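Local structure of trichothecene 3-O-acetyltransferase (Gibberella zeae, 2RKV) at residues P36-T41 with L392-P397. The protein transfers an acetyl group from acetyl-CoA to the 3-hydroxyl of trichothecene mycotoxins such as deoxynivalenol and T-2. Numbering follows the deposited sequence. Where two conformers were deposited one is given.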
ATOM      1  N   PRO A  36      13.476  -3.066  27.494  1.00 10.70           N
ATOM      2  CA  PRO A  36      14.890  -2.833  27.125  1.00 11.23           C
ATOM      3  C   PRO A  36      15.455  -3.857  26.122  1.00 11.21           C
ATOM      4  O   PRO A  36      16.155  -3.470  25.173  1.00 11.77           O
ATOM      5  CB  PRO A  36      15.617  -2.926  28.467  1.00 11.44           C
ATOM      6  CG  PRO A  36      14.583  -2.442  29.454  1.00 10.55           C
ATOM      7  CD  PRO A  36      13.305  -3.105  28.959  1.00 11.48           C
ATOM      8  N   THR A  37      15.130  -5.137  26.316  1.00 11.38           N
ATOM      9  CA  THR A  37      15.605  -6.195  25.413  1.00 11.78           C
ATOM     10  C   THR A  37      14.912  -6.135  24.052  1.00 11.04           C
ATOM     11  O   THR A  37      15.544  -6.388  23.012  1.00 11.03           O
ATOM     12  CB  THR A  37      15.515  -7.591  26.073  1.00 12.27           C
ATOM     13  OG1 THR A  37      16.396  -7.618  27.207  1.00 14.53           O
ATOM     14  CG2 THR A  37      15.945  -8.688  25.104  1.00 13.48           C
ATOM     15  N   ILE A  38      13.631  -5.765  24.040  1.00 10.32           N
ATOM     16  CA  ILE A  38      12.959  -5.490  22.760  1.00 10.39           C
ATOM     17  C   ILE A  38      13.768  -4.474  21.934  1.00 10.28           C
ATOM     18  O   ILE A  38      14.080  -4.705  20.766  1.00 10.08           O
ATOM     19  CB  ILE A  38      11.499  -5.013  22.966  1.00 10.33           C
ATOM     20  CG1 ILE A  38      10.630  -6.189  23.439  1.00 10.24           C
ATOM     21  CG2 ILE A  38      10.940  -4.400  21.680  1.00  9.78           C
ATOM     22  CD1 ILE A  38       9.311  -5.763  24.061  1.00 10.33           C
ATOM     23  N   VAL A  39      14.134  -3.363  22.568  1.00 10.03           N
ATOM     24  CA  VAL A  39      14.827  -2.295  21.883  1.00 10.51           C
ATOM     25  C   VAL A  39      16.226  -2.724  21.441  1.00 11.05           C
ATOM     26  O   VAL A  39      16.613  -2.471  20.295  1.00 11.67           O
ATOM     27  CB  VAL A  39      14.881  -1.016  22.758  1.00 10.54           C
ATOM     28  CG1 VAL A  39      15.725   0.068  22.091  1.00 10.75           C
ATOM     29  CG2 VAL A  39      13.465  -0.524  23.027  1.00 10.48           C
ATOM     30  N   SER A  40      16.986  -3.361  22.332  1.00 11.02           N
ATOM     31  CA  SER A  40      18.351  -3.769  21.961  1.00 11.65           C
ATOM     32  C   SER A  40      18.358  -4.845  20.858  1.00 11.65           C
ATOM     33  O   SER A  40      19.195  -4.809  19.952  1.00 10.95           O
ATOM     34  CB  SER A  40      19.160  -4.203  23.184  1.00 12.53           C
ATOM     35  OG  SER A  40      18.535  -5.270  23.842  1.00 14.57           O
ATOM     36  N   THR A  41      17.421  -5.787  20.924  1.00 11.43           N
ATOM     37  CA  THR A  41      17.283  -6.799  19.869  1.00 11.84           C
ATOM     38  C   THR A  41      16.984  -6.128  18.535  1.00 11.65           C
ATOM     39  O   THR A  41      17.593  -6.455  17.513  1.00 11.41           O
ATOM     40  CB  THR A  41      16.187  -7.825  20.202  1.00 11.59           C
ATOM     41  OG1 THR A  41      16.633  -8.625  21.306  1.00 12.55           O
ATOM     42  CG2 THR A  41      15.877  -8.732  18.979  1.00 12.50           C
ATOM     43  N   LEU A 392      11.679 -10.975  19.068  1.00 10.47           N
ATOM     44  CA  LEU A 392      11.313 -10.193  20.254  1.00 10.90           C
ATOM     45  C   LEU A 392      10.740 -11.044  21.379  1.00 11.20           C
ATOM     46  O   LEU A 392      10.601 -10.562  22.502  1.00 11.58           O
ATOM     47  CB  LEU A 392      10.335  -9.060  19.895  1.00 11.02           C
ATOM     48  CG  LEU A 392      10.792  -8.058  18.835  1.00 11.55           C
ATOM     49  CD1 LEU A 392       9.685  -7.042  18.532  1.00 11.85           C
ATOM     50  CD2 LEU A 392      12.115  -7.374  19.214  1.00 11.61           C
ATOM     51  N   GLY A 393      10.401 -12.298  21.076  1.00 11.55           N
ATOM     52  CA  GLY A 393       9.817 -13.215  22.062  1.00 11.61           C
ATOM     53  C   GLY A 393       8.378 -12.900  22.445  1.00 11.86           C
ATOM     54  O   GLY A 393       7.897 -13.329  23.503  1.00 12.20           O
ATOM     55  N   LEU A 394       7.681 -12.166  21.578  1.00 11.39           N
ATOM     56  CA  LEU A 394       6.316 -11.710  21.871  1.00 10.99           C
ATOM     57  C   LEU A 394       5.259 -12.521  21.136  1.00 11.44           C
ATOM     58  O   LEU A 394       4.064 -12.316  21.352  1.00 11.44           O
ATOM     59  CB  LEU A 394       6.148 -10.229  21.514  1.00 11.26           C
ATOM     60  CG  LEU A 394       7.154  -9.255  22.145  1.00 10.61           C
ATOM     61  CD1 LEU A 394       6.910  -7.846  21.647  1.00 11.08           C
ATOM     62  CD2 LEU A 394       7.045  -9.336  23.669  1.00 10.71           C
ATOM     63  N   GLY A 395       5.712 -13.429  20.270  1.00 11.21           N
ATOM     64  CA  GLY A 395       4.821 -14.181  19.385  1.00 11.36           C
ATOM     65  C   GLY A 395       4.619 -13.402  18.098  1.00 11.19           C
ATOM     66  O   GLY A 395       5.363 -12.468  17.803  1.00 10.64           O
ATOM     67  N   LYS A 396       3.616 -13.800  17.322  1.00 11.61           N
ATOM     68  CA  LYS A 396       3.305 -13.100  16.082  1.00 11.81           C
ATOM     69  C   LYS A 396       2.438 -11.869  16.362  1.00 11.49           C
ATOM     70  O   LYS A 396       1.847 -11.769  17.451  1.00 10.99           O
ATOM     71  CB  LYS A 396       2.602 -14.038  15.091  1.00 12.65           C
ATOM     72  CG  LYS A 396       3.350 -15.332  14.781  1.00 14.10           C
ATOM     73  CD  LYS A 396       4.758 -15.105  14.262  1.00 16.31           C
ATOM     74  CE  LYS A 396       5.375 -16.418  13.763  1.00 19.09           C
ATOM     75  NZ  LYS A 396       6.833 -16.251  13.528  1.00 21.78           N
ATOM     76  N   PRO A 397       2.340 -10.939  15.384  1.00 11.18           N
ATOM     77  CA  PRO A 397       1.476  -9.771  15.557  1.00 11.74           C
ATOM     78  C   PRO A 397       0.053 -10.162  15.931  1.00 11.85           C
ATOM     79  O   PRO A 397      -0.480 -11.144  15.402  1.00 12.21           O
ATOM     80  CB  PRO A 397       1.468  -9.137  14.163  1.00 11.59           C
ATOM     81  CG  PRO A 397       2.802  -9.487  13.599  1.00 11.76           C
ATOM     82  CD  PRO A 397       3.019 -10.913  14.069  1.00 11.49           C
TER
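Leu392 reaches helix 35-52 chiefly through its CD2 methyl, which sits 4.0 Å from Ile38 CG2 and equally close to Thr41 CG2, one helical turn further on. In this BAHD acyltransferase the contact packs the N-terminal helix against the loop leading into strand 399-401, an edge strand of the five-stranded mixed sheet, well away from the coenzyme A and T-2 pockets. The same methyl also lies 3.7 Å from Ile38 O, a plain van der Waals approach, and no hydrogen bond joins the two segments. Ile38 splits its two branches between the leucines: CG2 goes to Leu392, while CD1, at the end of the other branch, meets Leu394 CD1, and both leucines cross the isoleucine at about a right angle. All three side chains, Ile38, Leu392 and Leu394, also touch Leu148 of strand 147-155; Leu394 and Ile38 also share Val29. Beyond Gly395 the loop turns off toward strand 399-401, and Lys396 NZ forms a salt bridge with Asp389. Back on the helix, chi1 of -69° sets Thr41 CG2 anti to its own backbone N, facing Leu392, and places OG1 beside that N, 3.0 Å from Thr37 O.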